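Local coordinates for 303aa long hypothetical esterase (Sulfolobus tokodaii, PDB 3AIN), which hydrolyses carboxylic esters as a thermostable, dimeric carboxylesterase of the hormone-sensitive-lipase-like group, at residues A[80-85]-A[104-109]; A[294-299]-A[306-311]. The protein carries 1 engineered substitution. All coordinates share one frame; numbering follows the deposited sequence.

Interaction 1: A[80-85]-A[104-109]. With PO4 (phosphate ion), chain F.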
loop_
_atom_site.group_PDB
_atom_site.type_symbol
_atom_site.label_atom_id
_atom_site.label_comp_id
_atom_site.label_asym_id
_atom_site.label_seq_id
_atom_site.Cartn_x
_atom_site.Cartn_y
_atom_site.Cartn_z
ATOM N N ARG A 80 -3.165 26.172 -6.246
ATOM C CA ARG A 80 -3.773 25.649 -7.464
ATOM C C ARG A 80 -4.800 24.589 -7.110
ATOM O O ARG A 80 -4.541 23.677 -6.300
ATOM C CB ARG A 80 -2.732 25.088 -8.435
ATOM C CG ARG A 80 -3.376 24.547 -9.725
ATOM C CD ARG A 80 -2.391 24.308 -10.845
ATOM N NE ARG A 80 -1.875 25.585 -11.348
ATOM C CZ ARG A 80 -0.701 25.746 -11.946
ATOM N NH1 ARG A 80 0.064 24.690 -12.226
ATOM N NH2 ARG A 80 -0.265 26.978 -12.209
ATOM N N VAL A 81 -6.021 24.789 -7.597
ATOM C CA VAL A 81 -7.128 23.923 -7.240
ATOM C C VAL A 81 -7.402 22.967 -8.397
ATOM O O VAL A 81 -7.592 23.399 -9.538
ATOM C CB VAL A 81 -8.408 24.748 -7.001
ATOM C CG1 VAL A 81 -9.577 23.828 -6.623
ATOM C CG2 VAL A 81 -8.155 25.831 -5.936
ATOM N N TYR A 82 -7.325 21.669 -8.122
ATOM C CA TYR A 82 -7.577 20.634 -9.159
ATOM C C TYR A 82 -8.901 19.948 -8.810
ATOM O O TYR A 82 -9.058 19.348 -7.743
ATOM C CB TYR A 82 -6.458 19.563 -9.183
ATOM C CG TYR A 82 -5.048 20.098 -9.371
ATOM C CD1 TYR A 82 -4.421 20.058 -10.623
ATOM C CD2 TYR A 82 -4.328 20.629 -8.291
ATOM C CE1 TYR A 82 -3.111 20.535 -10.797
ATOM C CE2 TYR A 82 -2.996 20.994 -8.438
ATOM C CZ TYR A 82 -2.415 21.004 -9.696
ATOM O OH TYR A 82 -1.126 21.418 -9.841
ATOM N N TYR A 83 -9.824 19.942 -9.769
ATOM C CA TYR A 83 -11.063 19.175 -9.624
ATOM C C TYR A 83 -10.961 17.854 -10.380
ATOM O O TYR A 83 -10.402 17.802 -11.472
ATOM C CB TYR A 83 -12.233 19.969 -10.231
ATOM C CG TYR A 83 -12.603 21.196 -9.444
ATOM C CD1 TYR A 83 -13.612 21.143 -8.499
ATOM C CD2 TYR A 83 -11.993 22.412 -9.687
ATOM C CE1 TYR A 83 -13.979 22.265 -7.779
ATOM C CE2 TYR A 83 -12.373 23.552 -8.985
ATOM C CZ TYR A 83 -13.361 23.461 -8.034
ATOM O OH TYR A 83 -13.733 24.580 -7.319
ATOM N N PRO A 84 -11.551 16.798 -9.832
ATOM C CA PRO A 84 -11.523 15.524 -10.539
ATOM C C PRO A 84 -12.575 15.517 -11.639
ATOM O O PRO A 84 -13.326 16.490 -11.785
ATOM C CB PRO A 84 -11.914 14.523 -9.457
ATOM C CG PRO A 84 -12.792 15.290 -8.551
ATOM C CD PRO A 84 -12.228 16.693 -8.529
ATOM N N LYS A 85 -12.624 14.416 -12.385
ATOM C CA LYS A 85 -13.510 14.297 -13.533
ATOM C C LYS A 85 -14.912 13.883 -13.091
ATOM O O LYS A 85 -15.830 13.854 -13.903
ATOM C CB LYS A 85 -12.953 13.272 -14.541
ATOM C CG LYS A 85 -11.527 13.495 -15.001
ATOM C CD LYS A 85 -10.767 12.154 -15.011
ATOM C CE LYS A 85 -9.710 12.078 -16.103
ATOM N NZ LYS A 85 -10.313 12.210 -17.455
ATOM N N GLY A 104 11.075 23.314 -4.971
ATOM C CA GLY A 104 9.722 22.907 -5.345
ATOM C C GLY A 104 8.681 24.011 -5.261
ATOM O O GLY A 104 8.966 25.123 -4.798
ATOM N N ASP A 105 7.549 23.770 -5.913
ATOM C CA ASP A 105 6.534 24.786 -6.096
ATOM C C ASP A 105 5.348 24.150 -6.816
ATOM O O ASP A 105 5.395 22.985 -7.176
ATOM C CB ASP A 105 7.103 25.917 -6.944
ATOM C CG ASP A 105 7.248 25.531 -8.378
ATOM O OD1 ASP A 105 8.032 24.601 -8.657
ATOM O OD2 ASP A 105 6.541 26.139 -9.210
ATOM N N ILE A 106 4.303 24.936 -7.029
ATOM C CA ILE A 106 3.081 24.421 -7.633
ATOM C C ILE A 106 3.327 23.858 -9.037
ATOM O O ILE A 106 2.827 22.776 -9.377
ATOM C CB ILE A 106 2.021 25.534 -7.722
ATOM C CG1 ILE A 106 1.325 25.702 -6.372
ATOM C CG2 ILE A 106 1.009 25.232 -8.838
ATOM C CD1 ILE A 106 0.499 26.990 -6.312
ATOM N N GLU A 107 4.178 24.527 -9.818
ATOM C CA GLU A 107 4.410 24.047 -11.178
ATOM C C GLU A 107 5.156 22.721 -11.227
ATOM O O GLU A 107 4.752 21.820 -11.946
ATOM C CB GLU A 107 5.108 25.095 -12.060
ATOM C CG GLU A 107 4.501 26.485 -11.992
ATOM C CD GLU A 107 3.172 26.600 -12.716
ATOM O OE1 GLU A 107 2.470 27.607 -12.486
ATOM O OE2 GLU A 107 2.778 25.636 -13.409
ATOM N N SER A 108 6.251 22.606 -10.470
ATOM C CA SER A 108 7.045 21.391 -10.520
ATOM C C SER A 108 6.259 20.211 -9.949
ATOM O O SER A 108 6.507 19.072 -10.321
ATOM C CB SER A 108 8.409 21.548 -9.807
ATOM O OG SER A 108 8.256 21.923 -8.443
ATOM N N TYR A 109 5.283 20.509 -9.084
ATOM C CA TYR A 109 4.454 19.472 -8.454
ATOM C C TYR A 109 3.121 19.271 -9.168
ATOM O O TYR A 109 2.322 18.388 -8.805
ATOM C CB TYR A 109 4.250 19.793 -6.966
ATOM C CG TYR A 109 5.325 19.140 -6.113
ATOM C CD1 TYR A 109 5.038 18.009 -5.360
ATOM C CD2 TYR A 109 6.642 19.621 -6.136
ATOM C CE1 TYR A 109 6.032 17.336 -4.697
ATOM C CE2 TYR A 109 7.642 19.009 -5.389
ATOM C CZ TYR A 109 7.313 17.894 -4.627
ATOM O OH TYR A 109 8.311 17.280 -3.876
HETATM P P PO4 F . 12.115 16.287 -3.043
HETATM O O1 PO4 F . 11.312 15.170 -2.406
HETATM O O2 PO4 F . 11.237 17.195 -3.898
HETATM O O3 PO4 F . 13.195 15.679 -3.907
HETATM O O4 PO4 F . 12.733 17.108 -1.934
HETATM O O HOH W 1 0.941 21.557 -7.811
#

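Interaction 2: A[294-299]-A[306-311]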
loop_
_atom_site.group_PDB
_atom_site.type_symbol
_atom_site.label_atom_id
_atom_site.label_comp_id
_atom_site.label_asym_id
_atom_site.label_seq_id
_atom_site.Cartn_x
_atom_site.Cartn_y
_atom_site.Cartn_z
ATOM N N GLY A 294 11.663 10.208 -2.238
ATOM C CA GLY A 294 11.245 10.924 -3.461
ATOM C C GLY A 294 10.503 10.073 -4.477
ATOM O O GLY A 294 10.093 10.579 -5.523
ATOM N N PHE A 295 10.442 8.764 -4.256
ATOM C CA PHE A 295 10.023 7.849 -5.324
ATOM C C PHE A 295 8.606 8.100 -5.838
ATOM O O PHE A 295 8.296 7.791 -6.990
ATOM C CB PHE A 295 10.182 6.377 -4.910
ATOM C CG PHE A 295 9.077 5.879 -4.005
ATOM C CD1 PHE A 295 8.019 5.136 -4.528
ATOM C CD2 PHE A 295 9.172 6.042 -2.632
ATOM C CE1 PHE A 295 6.969 4.674 -3.671
ATOM C CE2 PHE A 295 8.163 5.609 -1.779
ATOM C CZ PHE A 295 7.068 4.884 -2.295
ATOM N N VAL A 296 7.762 8.735 -5.026
ATOM C CA VAL A 296 6.397 8.995 -5.477
ATOM C C VAL A 296 6.354 10.099 -6.530
ATOM O O VAL A 296 5.543 10.039 -7.462
ATOM C CB VAL A 296 5.493 9.352 -4.292
ATOM C CG1 VAL A 296 4.109 9.828 -4.795
ATOM C CG2 VAL A 296 5.329 8.111 -3.376
ATOM N N SER A 297 7.315 11.017 -6.471
ATOM C CA SER A 297 7.449 12.053 -7.511
ATOM C C SER A 297 7.820 11.452 -8.846
ATOM O O SER A 297 7.585 12.066 -9.899
ATOM C CB SER A 297 8.515 13.078 -7.097
ATOM O OG SER A 297 7.981 13.919 -6.095
ATOM N N PHE A 298 8.520 10.324 -8.799
ATOM C CA PHE A 298 8.971 9.658 -10.019
ATOM C C PHE A 298 8.029 8.549 -10.490
ATOM O O PHE A 298 8.447 7.672 -11.243
ATOM C CB PHE A 298 10.398 9.141 -9.831
ATOM C CG PHE A 298 11.360 10.210 -9.420
ATOM C CD1 PHE A 298 11.657 11.250 -10.286
ATOM C CD2 PHE A 298 11.914 10.213 -8.155
ATOM C CE1 PHE A 298 12.449 12.298 -9.880
ATOM C CE2 PHE A 298 12.736 11.247 -7.754
ATOM C CZ PHE A 298 12.943 12.322 -8.593
ATOM N N PHE A 299 6.731 8.709 -10.213
ATOM C CA PHE A 299 5.726 7.710 -10.578
ATOM C C PHE A 299 5.688 7.301 -12.049
ATOM O O PHE A 299 5.292 6.187 -12.345
ATOM C CB PHE A 299 4.320 8.100 -10.089
ATOM C CG PHE A 299 3.752 9.322 -10.774
ATOM C CD1 PHE A 299 2.920 9.190 -11.881
ATOM C CD2 PHE A 299 4.002 10.593 -10.278
ATOM C CE1 PHE A 299 2.391 10.313 -12.505
ATOM C CE2 PHE A 299 3.513 11.733 -10.915
ATOM C CZ PHE A 299 2.693 11.592 -12.032
ATOM N N ARG A 306 3.682 4.866 -8.725
ATOM C CA ARG A 306 2.317 4.744 -9.209
ATOM C C ARG A 306 1.425 3.959 -8.242
ATOM O O ARG A 306 0.304 4.384 -7.959
ATOM C CB ARG A 306 2.276 4.157 -10.633
ATOM C CG ARG A 306 0.897 3.710 -11.099
ATOM C CD ARG A 306 -0.096 4.837 -10.988
ATOM N NE ARG A 306 0.196 5.886 -11.951
ATOM C CZ ARG A 306 -0.545 6.977 -12.126
ATOM N NH1 ARG A 306 -1.582 7.220 -11.324
ATOM N NH2 ARG A 306 -0.209 7.854 -13.069
ATOM N N ASP A 307 1.918 2.838 -7.723
ATOM C CA ASP A 307 1.132 2.048 -6.769
ATOM C C ASP A 307 0.914 2.784 -5.444
ATOM O O ASP A 307 -0.149 2.666 -4.836
ATOM C CB ASP A 307 1.757 0.648 -6.545
ATOM C CG ASP A 307 1.763 -0.199 -7.831
ATOM O OD1 ASP A 307 0.949 0.101 -8.725
ATOM O OD2 ASP A 307 2.536 -1.187 -7.932
ATOM N N ALA A 308 1.916 3.539 -4.986
ATOM C CA ALA A 308 1.730 4.426 -3.833
ATOM C C ALA A 308 0.615 5.446 -4.039
ATOM O O ALA A 308 -0.229 5.640 -3.166
ATOM C CB ALA A 308 3.038 5.136 -3.451
ATOM N N ILE A 309 0.561 6.025 -5.229
ATOM C CA ILE A 309 -0.506 6.966 -5.534
ATOM C C ILE A 309 -1.858 6.236 -5.554
ATOM O O ILE A 309 -2.855 6.793 -5.127
ATOM C CB ILE A 309 -0.251 7.675 -6.845
ATOM C CG1 ILE A 309 0.935 8.635 -6.678
ATOM C CG2 ILE A 309 -1.507 8.440 -7.319
ATOM C CD1 ILE A 309 1.510 9.132 -7.994
ATOM N N GLY A 310 -1.884 4.994 -6.034
ATOM C CA GLY A 310 -3.129 4.192 -5.983
ATOM C C GLY A 310 -3.600 3.961 -4.547
ATOM O O GLY A 310 -4.806 4.039 -4.264
ATOM N N LEU A 311 -2.668 3.672 -3.646
ATOM C CA LEU A 311 -2.994 3.469 -2.216
ATOM C C LEU A 311 -3.515 4.751 -1.574
ATOM O O LEU A 311 -4.490 4.723 -0.801
ATOM C CB LEU A 311 -1.770 2.975 -1.446
ATOM C CG LEU A 311 -1.891 2.759 0.060
ATOM C CD1 LEU A 311 -3.073 1.845 0.399
ATOM C CD2 LEU A 311 -0.595 2.202 0.638
HETATM O O HOH W 2 2.141 5.883 -13.788
#

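Interaction 1: A[80-85]-A[104-109]
Arg80 and Glu107 form a salt bridge of two hydrogen bonds, end-on, one nitrogen to each carboxylate oxygen. NH2 of Arg80 lies 2.8 Å from OE1 of Glu107, and NH1 of Arg80 lies 3.1 Å from OE2 of Glu107. The second bond is nearly straight (164°) and in the guanidinium plane. The carboxylate is turned 60° against that plane. Ile106 lies over one guanidinium face, with CG2 above its centre. Arg80 CG stands opposite the backbone N (chi1 -180°), and the chain bends at chi3, which lays the group across that methyl. Asp67 takes NE and Asp110 takes NH1 in further salt bridges, so the guanidinium is probably held in its orientation. On the same side of the strand, Tyr82 takes Arg80 CG over one ring face. Its hydroxyl is bonded to Asp110. A water donates to Tyr82 OH (2.9 Å) and to Ile106 O (2.7 Å), joining strand and loop. Asp105 OD2 accepts from the backbone N of Glu107, an Asx turn in that loop. Tyr109 OH lies 2.9 Å from O2 of a phosphate ion, with Asp169 as another partner. This is an alpha/beta-hydrolase sheet strand tied to the loop that leads into helix 110-120.

Interaction 2: A[294-299]-A[306-311]
Phe299 and Ile309 make a tight apolar contact. CD1 of Ile309 sits 3.6 Å from CG of Phe299 and also meets CB and CD2 of that residue. The Phe299 ring is flanked by its own backbone N and carbonyl carbon (chi1 67°), a torsion that brings it up to Ile309 CD1. Val296 continues the apolar row with its two methyls parted. CG1 touches CG1 of Ile309 at 3.9 Å, while CG2 reaches CB of Ala308 at 3.8 Å. Phe295 comes to the same Ala308 methyl with CE1, at 4.0 Å. Leu112 of helix 110-120 packs on Val296, Phe299 and Ile309. The other side is polar, and looser in that Arg306 is partly exposed and its water link is weak. Here Arg306, bent at chi2 and chi3, brings NH2 to 3.6 Å from CD1 of Phe299, with ring and guanidinium planes 83° apart. The same NH2 makes a salt bridge to Glu60. A water accepts from NE of Arg306 at 2.7 Å, but its bond to Phe299 O is long and weak. Arg306 also packs on Tyr314 of the second subunit. With an alanine at Phe299, a gap would probably open beside Ile309 CD1, and the Arg306 guanidinium would lose its ring neighbour. The direct contacts are thus apolar ones plus Arg306 against Phe299, and the polar link runs through one water. This suggests that shape and burial largely hold the loop on the helix.

In the fold
Interaction 1 comes first along the chain and closes before interaction 2 opens. Their centres are 16 Å apart, and each lies about 13 Å from the centre of the chain. Interaction 1 joins strand 76-83, next to the outermost strand 64-71, to the loop before helix 110-120. Interaction 2 packs the loop after strand 283-288, at the opposite end of the sheet, on helix 303-321. Tyr82 and Phe299 both pack on helix 110-120, so the contacts tie opposite ends of the sheet to it. They also meet where Tyr109 OH packs near Ser297 OG. Arg306, Asp307 and Leu311 touch the second subunit, so the helix side of interaction 2 is part of the dimer interface.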